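Local coordinates for protein dTDP-4-dehydrorhamnose reductase (Sulfolobus tokodaii, PDB 2GGS) that binds NADPH on a Rossmann-type fold and probably reduces dTDP-4-dehydrorhamnose, as its family does in dTDP-rhamnose synthesis, at residues D69-E74 against G239-R244; V110-K115 against I123-N128; K178-P183 against R244-S249; A208-S213 against D262-D267. One frame throughout, in Å; residues are numbered along the deposited sequence.

Contact 1 (D69-E74 against G239-R244)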
loop_
_atom_site.group_PDB
_atom_site.type_symbol
_atom_site.label_atom_id
_atom_site.label_comp_id
_atom_site.label_asym_id
_atom_site.label_seq_id
_atom_site.Cartn_x
_atom_site.Cartn_y
_atom_site.Cartn_z
ATOM N N ASP A 69 2.560 9.331 3.978
ATOM C CA ASP A 69 3.637 10.311 3.810
ATOM C C ASP A 69 4.749 9.960 4.785
ATOM O O ASP A 69 4.641 10.164 6.015
ATOM C CB ASP A 69 3.125 11.734 4.046
ATOM C CG ASP A 69 4.195 12.802 3.783
ATOM O OD1 ASP A 69 5.396 12.619 4.121
ATOM O OD2 ASP A 69 3.803 13.858 3.235
ATOM N N VAL A 70 5.814 9.387 4.246
ATOM C CA VAL A 70 6.901 8.863 5.051
ATOM C C VAL A 70 7.566 9.913 5.951
ATOM O O VAL A 70 7.855 9.649 7.126
ATOM C CB VAL A 70 7.929 8.116 4.165
ATOM C CG1 VAL A 70 9.128 7.679 4.975
ATOM C CG2 VAL A 70 7.234 6.957 3.460
ATOM N N ASP A 71 7.782 11.120 5.417
ATOM C CA ASP A 71 8.484 12.139 6.201
ATOM C C ASP A 71 7.599 12.707 7.285
ATOM O O ASP A 71 8.066 12.945 8.395
ATOM C CB ASP A 71 9.022 13.229 5.291
ATOM C CG ASP A 71 10.040 12.686 4.332
ATOM O OD1 ASP A 71 11.086 12.185 4.805
ATOM O OD2 ASP A 71 9.740 12.687 3.118
ATOM N N LYS A 72 6.319 12.849 6.972
ATOM C CA LYS A 72 5.337 13.262 7.966
ATOM C C LYS A 72 5.261 12.251 9.106
ATOM O O LYS A 72 5.247 12.641 10.271
ATOM C CB LYS A 72 3.978 13.455 7.332
ATOM C CG LYS A 72 3.880 14.816 6.651
ATOM C CD LYS A 72 2.453 15.175 6.245
ATOM C CE LYS A 72 2.440 16.518 5.505
ATOM N NZ LYS A 72 3.628 16.686 4.610
ATOM N N CYS A 73 5.278 10.948 8.776
ATOM C CA CYS A 73 5.265 9.913 9.831
ATOM C C CYS A 73 6.470 10.045 10.782
ATOM O O CYS A 73 6.369 9.685 11.957
ATOM C CB CYS A 73 5.227 8.484 9.241
ATOM S SG CYS A 73 3.716 7.997 8.480
ATOM N N GLU A 74 7.611 10.514 10.273
ATOM C CA GLU A 74 8.837 10.571 11.054
ATOM C C GLU A 74 8.763 11.640 12.140
ATOM O O GLU A 74 9.339 11.458 13.217
ATOM C CB GLU A 74 10.057 10.814 10.141
ATOM C CG GLU A 74 11.382 10.517 10.770
ATOM C CD GLU A 74 11.696 9.013 10.853
ATOM O OE1 GLU A 74 10.882 8.206 10.391
ATOM O OE2 GLU A 74 12.757 8.641 11.385
ATOM N N GLY A 239 16.054 17.077 1.469
ATOM C CA GLY A 239 14.701 17.379 1.891
ATOM C C GLY A 239 14.075 16.246 2.684
ATOM O O GLY A 239 13.214 16.497 3.526
ATOM N N TRP A 240 14.499 15.009 2.412
ATOM C CA TRP A 240 13.995 13.840 3.147
ATOM C C TRP A 240 14.320 13.933 4.638
ATOM O O TRP A 240 15.458 14.254 5.019
ATOM C CB TRP A 240 14.552 12.532 2.557
ATOM C CG TRP A 240 13.758 12.020 1.371
ATOM C CD1 TRP A 240 12.711 12.641 0.773
ATOM C CD2 TRP A 240 13.981 10.808 0.630
ATOM N NE1 TRP A 240 12.242 11.891 -0.283
ATOM C CE2 TRP A 240 13.007 10.758 -0.388
ATOM C CE3 TRP A 240 14.906 9.756 0.734
ATOM C CZ2 TRP A 240 12.912 9.686 -1.298
ATOM C CZ3 TRP A 240 14.813 8.682 -0.180
ATOM C CH2 TRP A 240 13.825 8.664 -1.178
ATOM N N ILE A 241 13.308 13.705 5.475
ATOM C CA ILE A 241 13.508 13.604 6.922
ATOM C C ILE A 241 13.821 12.147 7.302
ATOM O O ILE A 241 14.799 11.873 7.994
ATOM C CB ILE A 241 12.299 14.165 7.739
ATOM C CG1 ILE A 241 12.155 15.681 7.548
ATOM C CG2 ILE A 241 12.456 13.870 9.226
ATOM C CD1 ILE A 241 10.978 16.100 6.706
ATOM N N ALA A 242 13.000 11.214 6.837
ATOM C CA ALA A 242 13.188 9.801 7.192
ATOM C C ALA A 242 14.239 9.098 6.331
ATOM O O ALA A 242 14.459 9.487 5.191
ATOM C CB ALA A 242 11.847 9.069 7.108
ATOM N N LYS A 243 14.881 8.070 6.880
ATOM C CA LYS A 243 15.793 7.221 6.112
ATOM C C LYS A 243 14.948 6.224 5.334
ATOM O O LYS A 243 13.970 5.714 5.881
ATOM C CB LYS A 243 16.740 6.483 7.034
ATOM C CG LYS A 243 17.850 7.351 7.648
ATOM C CD LYS A 243 18.249 6.900 9.081
ATOM C CE LYS A 243 17.433 7.592 10.218
ATOM N NZ LYS A 243 17.422 9.097 10.129
ATOM N N ARG A 244 15.275 6.000 4.062
ATOM C CA ARG A 244 14.608 4.941 3.261
ATOM C C ARG A 244 15.478 3.695 3.247
ATOM O O ARG A 244 16.700 3.815 3.226
ATOM C CB ARG A 244 14.367 5.424 1.823
ATOM C CG ARG A 244 13.031 6.138 1.569
ATOM C CD ARG A 244 12.823 7.357 2.461
ATOM N NE ARG A 244 11.661 8.118 1.992
ATOM C CZ ARG A 244 11.352 9.338 2.452
ATOM N NH1 ARG A 244 12.111 9.902 3.394
ATOM N NH2 ARG A 244 10.290 9.982 1.989
HETATM O O HOH W 1 14.266 7.292 9.577
#
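Asp-71 and Arg-244 form a bidentate, end-on salt bridge that ties the first turn of helix 70-75 to the irregular 239-244 run, within the Rossmann-type fold of an RmlD-family reductase. NH1 of Arg-244 reaches OD1 of Asp-71 at 2.9 Å and NH2 reaches OD2 of Asp-71 at 3.0 Å, the second bond nearly straight at 176°. Both oxygens lie near the guanidinium plane, yet the carboxylate is turned 47° against it. OD1 accepts two further bonds from the backbone: Ile-241 N, 2.8 Å from Asp-71 OD1, comes from above the carboxylate plane, and Ala-242 N approaches the same oxygen nearly along the C-O bond. Three donors on OD1 fix the carboxylate's rotation and would be expected to favour its ionised form. Around this core the guanidinium is sandwiched: the Trp-240 ring covers one face, with Arg-244 CZ 3.5 Å above the ring plane and over its centre, while Val-70 CG1 sits over the opposite face. That methyl, anti to the backbone N (chi1 175°), also meets Ala-242 CB. Further along the helix, the Glu-74 and Ile-241 side chains slide past each other in opposite directions, Glu-74 CG 3.8 Å from Ile-241 CG2; Glu-74 OE1 is bonded to Tyr-129 N, and a water links Glu-74 OE2 to Lys-243 N. Asp-69, the N-cap, starts the helix by accepting from Lys-72 N. Beside the salt bridge, NH1 of Arg-244 has a second acceptor in its own segment, Ala-242 O at 3.0 Å, which lies in the guanidinium plane.

Contact 2 (V110-K115 against I123-N128)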
loop_
_atom_site.group_PDB
_atom_site.type_symbol
_atom_site.label_atom_id
_atom_site.label_comp_id
_atom_site.label_asym_id
_atom_site.label_seq_id
_atom_site.Cartn_x
_atom_site.Cartn_y
_atom_site.Cartn_z
ATOM N N VAL A 110 8.640 -2.141 6.191
ATOM C CA VAL A 110 8.908 -2.852 7.457
ATOM C C VAL A 110 10.295 -3.499 7.488
ATOM O O VAL A 110 10.723 -3.902 8.557
ATOM C CB VAL A 110 7.852 -3.933 7.841
ATOM C CG1 VAL A 110 6.403 -3.346 7.873
ATOM C CG2 VAL A 110 7.962 -5.181 6.930
ATOM N N PHE A 111 10.970 -3.621 6.332
ATOM C CA PHE A 111 12.333 -4.236 6.282
ATOM C C PHE A 111 13.447 -3.193 6.287
ATOM O O PHE A 111 13.223 -2.046 5.873
ATOM C CB PHE A 111 12.447 -5.142 5.049
ATOM C CG PHE A 111 11.460 -6.279 5.055
ATOM C CD1 PHE A 111 11.649 -7.373 5.907
ATOM C CD2 PHE A 111 10.333 -6.255 4.218
ATOM C CE1 PHE A 111 10.712 -8.427 5.942
ATOM C CE2 PHE A 111 9.414 -7.316 4.202
ATOM C CZ PHE A 111 9.593 -8.401 5.074
ATOM N N ASP A 112 14.648 -3.599 6.732
ATOM C CA ASP A 112 15.712 -2.608 6.918
ATOM C C ASP A 112 16.407 -2.247 5.605
ATOM O O ASP A 112 17.093 -1.236 5.519
ATOM C CB ASP A 112 16.705 -2.973 8.044
ATOM C CG ASP A 112 17.450 -4.252 7.802
ATOM O OD1 ASP A 112 17.602 -4.643 6.638
ATOM O OD2 ASP A 112 17.965 -4.828 8.805
ATOM N N GLY A 113 16.162 -3.053 4.581
ATOM C CA GLY A 113 16.681 -2.788 3.241
ATOM C C GLY A 113 18.131 -3.146 2.978
ATOM O O GLY A 113 18.668 -2.780 1.934
ATOM N N GLU A 114 18.752 -3.877 3.894
ATOM C CA GLU A 114 20.148 -4.299 3.720
ATOM C C GLU A 114 20.280 -5.580 2.895
ATOM O O GLU A 114 21.382 -5.906 2.419
ATOM C CB GLU A 114 20.867 -4.371 5.088
ATOM C CG GLU A 114 21.056 -2.946 5.683
ATOM C CD GLU A 114 21.961 -2.036 4.799
ATOM O OE1 GLU A 114 21.468 -1.139 4.041
ATOM O OE2 GLU A 114 23.196 -2.242 4.831
ATOM N N LYS A 115 19.171 -6.286 2.681
ATOM C CA LYS A 115 19.208 -7.545 1.921
ATOM C C LYS A 115 18.457 -7.515 0.577
ATOM O O LYS A 115 18.944 -8.044 -0.426
ATOM C CB LYS A 115 18.694 -8.703 2.774
ATOM C CG LYS A 115 18.719 -10.095 2.096
ATOM C CD LYS A 115 18.194 -11.163 3.032
ATOM C CE LYS A 115 16.667 -11.153 3.137
ATOM N NZ LYS A 115 16.057 -11.436 1.810
ATOM N N ILE A 123 12.569 -11.334 8.650
ATOM C CA ILE A 123 12.228 -10.607 9.865
ATOM C C ILE A 123 12.241 -9.108 9.643
ATOM O O ILE A 123 13.288 -8.525 9.323
ATOM C CB ILE A 123 13.236 -10.955 11.018
ATOM C CG1 ILE A 123 13.202 -12.448 11.336
ATOM C CG2 ILE A 123 12.960 -10.104 12.265
ATOM C CD1 ILE A 123 11.881 -12.949 11.835
ATOM N N PRO A 124 11.088 -8.449 9.880
ATOM C CA PRO A 124 11.011 -6.980 9.786
ATOM C C PRO A 124 11.931 -6.294 10.769
ATOM O O PRO A 124 12.136 -6.777 11.909
ATOM C CB PRO A 124 9.543 -6.685 10.156
ATOM C CG PRO A 124 8.800 -7.963 9.784
ATOM C CD PRO A 124 9.770 -9.034 10.207
ATOM N N ASN A 125 12.498 -5.177 10.318
ATOM C CA ASN A 125 13.400 -4.366 11.128
ATOM C C ASN A 125 13.407 -2.961 10.527
ATOM O O ASN A 125 14.402 -2.532 9.927
ATOM C CB ASN A 125 14.822 -4.962 11.160
ATOM C CG ASN A 125 15.722 -4.286 12.204
ATOM O OD1 ASN A 125 15.256 -3.767 13.215
ATOM N ND2 ASN A 125 17.020 -4.317 11.963
ATOM N N PRO A 126 12.286 -2.224 10.671
ATOM C CA PRO A 126 12.141 -0.946 9.937
ATOM C C PRO A 126 13.137 0.118 10.385
ATOM O O PRO A 126 13.529 0.153 11.593
ATOM C CB PRO A 126 10.702 -0.479 10.262
ATOM C CG PRO A 126 10.077 -1.542 11.128
ATOM C CD PRO A 126 11.127 -2.561 11.523
ATOM N N ILE A 127 13.534 0.979 9.446
ATOM C CA ILE A 127 14.439 2.096 9.737
ATOM C C ILE A 127 13.795 3.488 9.640
ATOM O O ILE A 127 14.483 4.519 9.699
ATOM C CB ILE A 127 15.750 2.002 8.911
ATOM C CG1 ILE A 127 15.491 2.287 7.420
ATOM C CG2 ILE A 127 16.398 0.637 9.152
ATOM C CD1 ILE A 127 16.808 2.362 6.528
ATOM N N ASN A 128 12.474 3.534 9.469
ATOM C CA ASN A 128 11.754 4.791 9.555
ATOM C C ASN A 128 10.445 4.565 10.295
ATOM O O ASN A 128 10.000 3.401 10.400
ATOM C CB ASN A 128 11.539 5.430 8.166
ATOM C CG ASN A 128 10.866 4.488 7.174
ATOM O OD1 ASN A 128 9.769 3.980 7.410
ATOM N ND2 ASN A 128 11.533 4.258 6.049
HETATM O O HOH W 2 12.505 0.467 6.748
HETATM O O HOH W 3 14.715 -6.345 7.705
#
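Val-110 and Phe-111 run beside Pro-124 to Pro-126 without forming a strand pair, and a single backbone bond joins them: Asn-125 N donates to Val-110 O at 2.8 Å, in the carbonyl plane. Pro-126 N, nearly as close, has no hydrogen to offer; its ring brings CD to 3.3 Å from Val-110 O. Val-110 and Pro-124 lie side by side, CG2 of the valine 3.9 Å from CB of the proline. The Phe-111 ring turns its CD1 edge to Ile-123 O, and its CE1 comes to 4.3 Å from Pro-124 CG. Both segments belong to the long loop between strand 101-107 and helix 129-141 of the Rossmann-type fold, and the Val-110 side chain comes within about 4 Å of that of Lys-134, which binds NADPH. Asp-112 sits in an Asx turn, its OD1 accepting from Glu-114 N. Chi1 of 62° sets CG between the backbone N and the carbonyl carbon; from there OD2 receives a weak bond from Asn-125 ND2 at 3.3 Å, the two flat groups 64° apart. Asp-112 CB also packs on Ile-127 CG2. Two waters also bridge the segments, one from Phe-111 O to Ile-127 N, the other from Asp-112 N to Ile-123 O.

Contact 3 (K178-P183 against R244-S249)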
loop_
_atom_site.group_PDB
_atom_site.type_symbol
_atom_site.label_atom_id
_atom_site.label_comp_id
_atom_site.label_asym_id
_atom_site.label_seq_id
_atom_site.Cartn_x
_atom_site.Cartn_y
_atom_site.Cartn_z
ATOM N N LYS A 178 19.262 6.387 -4.721
ATOM C CA LYS A 178 20.027 5.169 -4.996
ATOM C C LYS A 178 19.536 4.029 -4.117
ATOM O O LYS A 178 19.950 3.908 -2.960
ATOM C CB LYS A 178 21.534 5.391 -4.790
ATOM C CG LYS A 178 22.428 4.206 -5.220
ATOM C CD LYS A 178 23.909 4.549 -4.983
ATOM C CE LYS A 178 24.824 3.357 -5.009
ATOM N NZ LYS A 178 26.133 3.782 -4.414
ATOM N N GLY A 179 18.672 3.192 -4.691
ATOM C CA GLY A 179 18.148 2.023 -3.997
ATOM C C GLY A 179 17.051 1.390 -4.826
ATOM O O GLY A 179 16.631 1.962 -5.844
ATOM N N TYR A 180 16.574 0.240 -4.360
ATOM C CA TYR A 180 15.721 -0.685 -5.145
ATOM C C TYR A 180 14.403 -0.699 -4.402
ATOM O O TYR A 180 14.403 -0.776 -3.162
ATOM C CB TYR A 180 16.359 -2.029 -5.273
ATOM C CG TYR A 180 17.689 -1.931 -6.008
ATOM C CD1 TYR A 180 18.827 -1.580 -5.316
ATOM C CD2 TYR A 180 17.777 -2.189 -7.382
ATOM C CE1 TYR A 180 20.030 -1.458 -5.947
ATOM C CE2 TYR A 180 19.024 -2.081 -8.061
ATOM C CZ TYR A 180 20.136 -1.721 -7.313
ATOM O OH TYR A 180 21.387 -1.616 -7.904
ATOM N N TYR A 181 13.300 -0.818 -5.108
ATOM C CA TYR A 181 12.145 -1.549 -4.634
ATOM C C TYR A 181 11.318 -2.305 -5.663
ATOM O O TYR A 181 11.846 -2.667 -6.717
ATOM C CB TYR A 181 11.298 -0.390 -3.979
ATOM C CG TYR A 181 10.678 0.660 -4.949
ATOM C CD1 TYR A 181 11.341 1.069 -6.131
ATOM C CD2 TYR A 181 9.459 1.272 -4.645
ATOM C CE1 TYR A 181 10.781 1.993 -7.012
ATOM C CE2 TYR A 181 8.892 2.233 -5.501
ATOM C CZ TYR A 181 9.550 2.590 -6.689
ATOM O OH TYR A 181 8.954 3.498 -7.544
ATOM N N SER A 182 10.029 -2.553 -5.376
ATOM C CA SER A 182 9.227 -3.370 -6.264
ATOM C C SER A 182 7.847 -2.726 -6.600
ATOM O O SER A 182 6.802 -3.239 -6.205
ATOM C CB SER A 182 9.041 -4.788 -5.668
ATOM O OG SER A 182 8.714 -4.703 -4.323
ATOM N N PRO A 183 7.867 -1.637 -7.378
ATOM C CA PRO A 183 6.649 -0.841 -7.559
ATOM C C PRO A 183 5.559 -1.630 -8.296
ATOM O O PRO A 183 5.847 -2.337 -9.274
ATOM C CB PRO A 183 7.129 0.346 -8.407
ATOM C CG PRO A 183 8.373 -0.194 -9.139
ATOM C CD PRO A 183 9.025 -1.054 -8.094
ATOM N N ARG A 244 15.275 6.000 4.062
ATOM C CA ARG A 244 14.608 4.941 3.261
ATOM C C ARG A 244 15.478 3.695 3.247
ATOM O O ARG A 244 16.700 3.815 3.226
ATOM C CB ARG A 244 14.367 5.424 1.823
ATOM C CG ARG A 244 13.031 6.138 1.569
ATOM C CD ARG A 244 12.823 7.357 2.461
ATOM N NE ARG A 244 11.661 8.118 1.992
ATOM C CZ ARG A 244 11.352 9.338 2.452
ATOM N NH1 ARG A 244 12.111 9.902 3.394
ATOM N NH2 ARG A 244 10.290 9.982 1.989
ATOM N N PRO A 245 14.858 2.493 3.241
ATOM C CA PRO A 245 15.639 1.247 3.105
ATOM C C PRO A 245 16.334 1.198 1.749
ATOM O O PRO A 245 15.761 1.592 0.746
ATOM C CB PRO A 245 14.579 0.129 3.242
ATOM C CG PRO A 245 13.267 0.800 2.907
ATOM C CD PRO A 245 13.407 2.232 3.376
ATOM N N TYR A 246 17.589 0.759 1.736
ATOM C CA TYR A 246 18.359 0.685 0.476
ATOM C C TYR A 246 17.729 -0.207 -0.599
ATOM O O TYR A 246 17.528 0.236 -1.722
ATOM C CB TYR A 246 19.786 0.221 0.742
ATOM C CG TYR A 246 20.591 0.102 -0.531
ATOM C CD1 TYR A 246 20.927 1.241 -1.267
ATOM C CD2 TYR A 246 20.972 -1.137 -1.017
ATOM C CE1 TYR A 246 21.652 1.140 -2.459
ATOM C CE2 TYR A 246 21.701 -1.252 -2.210
ATOM C CZ TYR A 246 22.037 -0.102 -2.911
ATOM O OH TYR A 246 22.775 -0.185 -4.080
ATOM N N ASP A 247 17.420 -1.442 -0.245
ATOM C CA ASP A 247 16.769 -2.380 -1.146
ATOM C C ASP A 247 15.605 -3.017 -0.430
ATOM O O ASP A 247 15.775 -4.004 0.304
ATOM C CB ASP A 247 17.740 -3.466 -1.640
ATOM C CG ASP A 247 17.117 -4.357 -2.677
ATOM O OD1 ASP A 247 15.872 -4.338 -2.817
ATOM O OD2 ASP A 247 17.854 -5.078 -3.394
ATOM N N SER A 248 14.420 -2.461 -0.643
ATOM C CA SER A 248 13.210 -3.026 0.015
ATOM C C SER A 248 12.413 -3.912 -0.952
ATOM O O SER A 248 11.261 -4.278 -0.711
ATOM C CB SER A 248 12.365 -1.878 0.596
ATOM O OG SER A 248 11.879 -1.053 -0.431
ATOM N N SER A 249 13.051 -4.334 -2.055
ATOM C CA SER A 249 12.324 -5.154 -2.999
ATOM C C SER A 249 11.767 -6.383 -2.284
ATOM O O SER A 249 12.384 -6.887 -1.319
ATOM C CB SER A 249 13.226 -5.577 -4.173
ATOM O OG SER A 249 14.362 -6.241 -3.693
HETATM O O HOH W 4 13.436 1.098 -0.855
#
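Tyr-246 meets Tyr-180 through both ring and backbone. Its ring, with CG anti to the backbone N (chi1 179°), presents a face to the edge of the Tyr-180 ring in an offset edge-to-face pair, centroids 5.8 Å apart and planes at 79°. Tyr-180 CE1 lies 3.6 Å from Tyr-246 OH, and Lys-178 O approaches Tyr-246 CE1 to 3.3 Å. The carbonyl of Tyr-246 accepts from Tyr-180 N at 2.8 Å, and its oxygen packs tightly on Gly-179 CA, 3.0 Å away. At Asp-247 the backbones form a single beta bridge with Tyr-180, running nearly the same way, so the irregular 244-249 run lies alongside strand 180-181, whose antiparallel partner is strand 212-213. Asp-247 OD1 packs on Tyr-180 CB and holds an Asx turn, accepting from both the N and the OG of Ser-249; OD2 is paired with Arg-211. Ser-248 N completes the bridge with a 3.0 Å bond to Tyr-180 O. Its OG is bonded to Asp-108; a water within hydrogen-bonding distance of that OG, Tyr-180 O and Pro-245 O can donate to only two at once. Ser-249 closes the run with its CA 3.9 Å from Ser-182 OG, a hydroxyl bonded to Leu-250 N.

Contact 4 (A208-S213 against D262-D267)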
loop_
_atom_site.group_PDB
_atom_site.type_symbol
_atom_site.label_atom_id
_atom_site.label_comp_id
_atom_site.label_asym_id
_atom_site.label_seq_id
_atom_site.Cartn_x
_atom_site.Cartn_y
_atom_site.Cartn_z
ATOM N N ALA A 208 3.891 -7.674 -4.988
ATOM C CA ALA A 208 4.508 -6.446 -5.495
ATOM C C ALA A 208 5.166 -6.672 -6.860
ATOM O O ALA A 208 5.028 -7.759 -7.439
ATOM C CB ALA A 208 5.520 -5.897 -4.496
ATOM N N GLY A 209 5.841 -5.645 -7.360
ATOM C CA GLY A 209 6.340 -5.635 -8.740
ATOM C C GLY A 209 7.717 -6.273 -8.855
ATOM O O GLY A 209 8.180 -6.918 -7.959
ATOM N N GLU A 210 8.357 -6.087 -10.002
ATOM C CA GLU A 210 9.720 -6.582 -10.204
ATOM C C GLU A 210 10.698 -5.606 -9.555
ATOM O O GLU A 210 10.466 -4.383 -9.535
ATOM C CB GLU A 210 10.007 -6.680 -11.712
ATOM C CG GLU A 210 9.104 -7.621 -12.469
ATOM C CD GLU A 210 9.745 -8.990 -12.658
ATOM O OE1 GLU A 210 9.062 -9.879 -13.198
ATOM O OE2 GLU A 210 10.911 -9.186 -12.236
ATOM N N ARG A 211 11.794 -6.138 -9.010
ATOM C CA ARG A 211 12.838 -5.305 -8.404
ATOM C C ARG A 211 13.433 -4.320 -9.431
ATOM O O ARG A 211 13.838 -4.738 -10.516
ATOM C CB ARG A 211 13.951 -6.185 -7.845
ATOM C CG ARG A 211 15.180 -5.407 -7.287
ATOM C CD ARG A 211 16.184 -6.445 -6.706
ATOM N NE ARG A 211 17.366 -5.849 -6.093
ATOM C CZ ARG A 211 18.457 -5.462 -6.753
ATOM N NH1 ARG A 211 18.540 -5.620 -8.065
ATOM N NH2 ARG A 211 19.486 -4.950 -6.077
ATOM N N ILE A 212 13.476 -3.032 -9.088
ATOM C CA ILE A 212 14.027 -2.014 -9.972
ATOM C C ILE A 212 14.585 -0.870 -9.148
ATOM O O ILE A 212 14.130 -0.627 -8.029
ATOM C CB ILE A 212 12.930 -1.495 -10.977
ATOM C CG1 ILE A 212 13.530 -0.754 -12.187
ATOM C CG2 ILE A 212 11.904 -0.599 -10.235
ATOM C CD1 ILE A 212 12.488 -0.344 -13.257
ATOM N N SER A 213 15.602 -0.188 -9.685
ATOM C CA SER A 213 16.146 0.982 -9.011
ATOM C C SER A 213 15.292 2.202 -9.348
ATOM O O SER A 213 14.647 2.260 -10.410
ATOM C CB SER A 213 17.636 1.192 -9.406
ATOM O OG SER A 213 17.755 1.687 -10.738
ATOM N N ASP A 262 -0.803 -11.585 -14.097
ATOM C CA ASP A 262 0.526 -10.982 -14.008
ATOM C C ASP A 262 0.361 -9.621 -13.333
ATOM O O ASP A 262 0.074 -8.627 -13.993
ATOM C CB ASP A 262 1.177 -10.815 -15.401
ATOM C CG ASP A 262 2.522 -10.130 -15.342
ATOM O OD1 ASP A 262 2.847 -9.540 -14.301
ATOM O OD2 ASP A 262 3.315 -10.182 -16.324
ATOM N N PHE A 263 0.573 -9.607 -12.024
ATOM C CA PHE A 263 0.467 -8.389 -11.221
ATOM C C PHE A 263 1.803 -7.683 -11.115
ATOM O O PHE A 263 1.886 -6.619 -10.519
ATOM C CB PHE A 263 -0.051 -8.743 -9.819
ATOM C CG PHE A 263 0.836 -9.716 -9.066
ATOM C CD1 PHE A 263 1.980 -9.293 -8.394
ATOM C CD2 PHE A 263 0.541 -11.081 -9.075
ATOM C CE1 PHE A 263 2.792 -10.201 -7.697
ATOM C CE2 PHE A 263 1.341 -11.983 -8.367
ATOM C CZ PHE A 263 2.465 -11.567 -7.728
ATOM N N TYR A 264 2.869 -8.290 -11.666
ATOM C CA TYR A 264 4.217 -7.870 -11.335
ATOM C C TYR A 264 5.011 -7.135 -12.425
ATOM O O TYR A 264 5.818 -6.264 -12.116
ATOM C CB TYR A 264 5.038 -9.057 -10.832
ATOM C CG TYR A 264 4.833 -10.283 -11.678
ATOM C CD1 TYR A 264 5.614 -10.501 -12.811
ATOM C CD2 TYR A 264 3.866 -11.225 -11.332
ATOM C CE1 TYR A 264 5.421 -11.654 -13.591
ATOM C CE2 TYR A 264 3.653 -12.376 -12.123
ATOM C CZ TYR A 264 4.443 -12.566 -13.240
ATOM O OH TYR A 264 4.210 -13.695 -14.011
ATOM N N THR A 265 4.777 -7.480 -13.697
ATOM C CA THR A 265 5.424 -6.753 -14.780
ATOM C C THR A 265 5.110 -5.268 -14.667
ATOM O O THR A 265 3.938 -4.903 -14.454
ATOM C CB THR A 265 4.986 -7.295 -16.115
ATOM O OG1 THR A 265 5.409 -8.661 -16.180
ATOM C CG2 THR A 265 5.633 -6.507 -17.273
ATOM N N LEU A 266 6.142 -4.446 -14.765
ATOM C CA LEU A 266 5.974 -2.999 -14.629
ATOM C C LEU A 266 4.785 -2.502 -15.465
ATOM O O LEU A 266 4.687 -2.785 -16.667
ATOM C CB LEU A 266 7.216 -2.240 -15.047
ATOM C CG LEU A 266 7.140 -0.712 -14.830
ATOM C CD1 LEU A 266 7.111 -0.434 -13.300
ATOM C CD2 LEU A 266 8.292 0.020 -15.502
ATOM N N ASP A 267 3.881 -1.785 -14.813
ATOM C CA ASP A 267 2.678 -1.307 -15.422
ATOM C C ASP A 267 2.579 0.228 -15.459
ATOM O O ASP A 267 1.782 0.785 -14.818
ATOM C CB ASP A 267 1.468 -1.937 -14.727
ATOM C CG ASP A 267 0.153 -1.485 -15.282
ATOM O OD1 ASP A 267 0.038 -1.318 -16.463
ATOM O OD2 ASP A 267 -0.747 -1.288 -14.507
HETATM O O HOH W 5 6.762 -3.737 -11.411
#
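Glu-210 lies alongside Tyr-264, the two side chains pointing the same way from backbones joined by one weak bond, Glu-210 N to Tyr-264 O at 3.3 Å. From CB the glutamate sends CG anti to its carbonyl carbon (chi1 -61°), which brings CG to 3.6 Å from Tyr-264 O and within loose reach of Thr-265 CA. The chain then bends at chi2, and CD carries the carboxylate beside the tyrosine ring, its plane 67° from that of the ring. At the tip, OE1 stands 3.5 Å from Tyr-264 CD1 and is held by a salt bridge to Arg-256, whose guanidinium also makes a cation-pi contact with the Tyr-264 ring. A water shares the N-H of Glu-210 with Tyr-264 O and donates to that same oxygen, a bridge beside the weak direct bond. Two residues before Glu-210, Ala-208 O lies at the edge of the Phe-263 ring, in its plane, 3.3 Å from CE1, and also touches Tyr-264 CB. Asp-262 shapes its segment through an Asx turn and an Asx motif: OD1 accepts from Tyr-264 N and, nearly straight at 174°, from Thr-265 N, while OD2 uses its syn lone pair for Thr-265 OG1 at 2.6 Å. The same OD1 rests 3.2 Å above the plane of the Tyr-264 ring, over its centre. This late turn, following helix 253-258, lies against the run between strands 203-206 and 212-213; Phe-263 touches Ala-192 of helix 186-199 and Ala-255 and Arg-256 of helix 253-258, and Leu-266 packs on helix 214-224.

Overall arrangement
From the N terminus, helix 70-75 supplies the first half of contact 1, whose loop closes only at 239-244. Contact 2 nests inside that loop as a short closure between strand 101-107 and helix 129-141, and it touches contact 1 where Asn-128 ND2 meets Lys-243 O. Contact 3 opens at 178-183 and ends at 244-249; it crosses contact 1 and shares Arg-244 with it, while Gly-113 O meets Asp-247 N to connect it with contact 2. Contact 4, from 208-213 to 262-267, crosses contacts 1 and 3. Strands 180-181 and 212-213 pair between contacts 3 and 4, and Arg-211 bridges to Asp-247, so these segments hold together around the small antiparallel sheet.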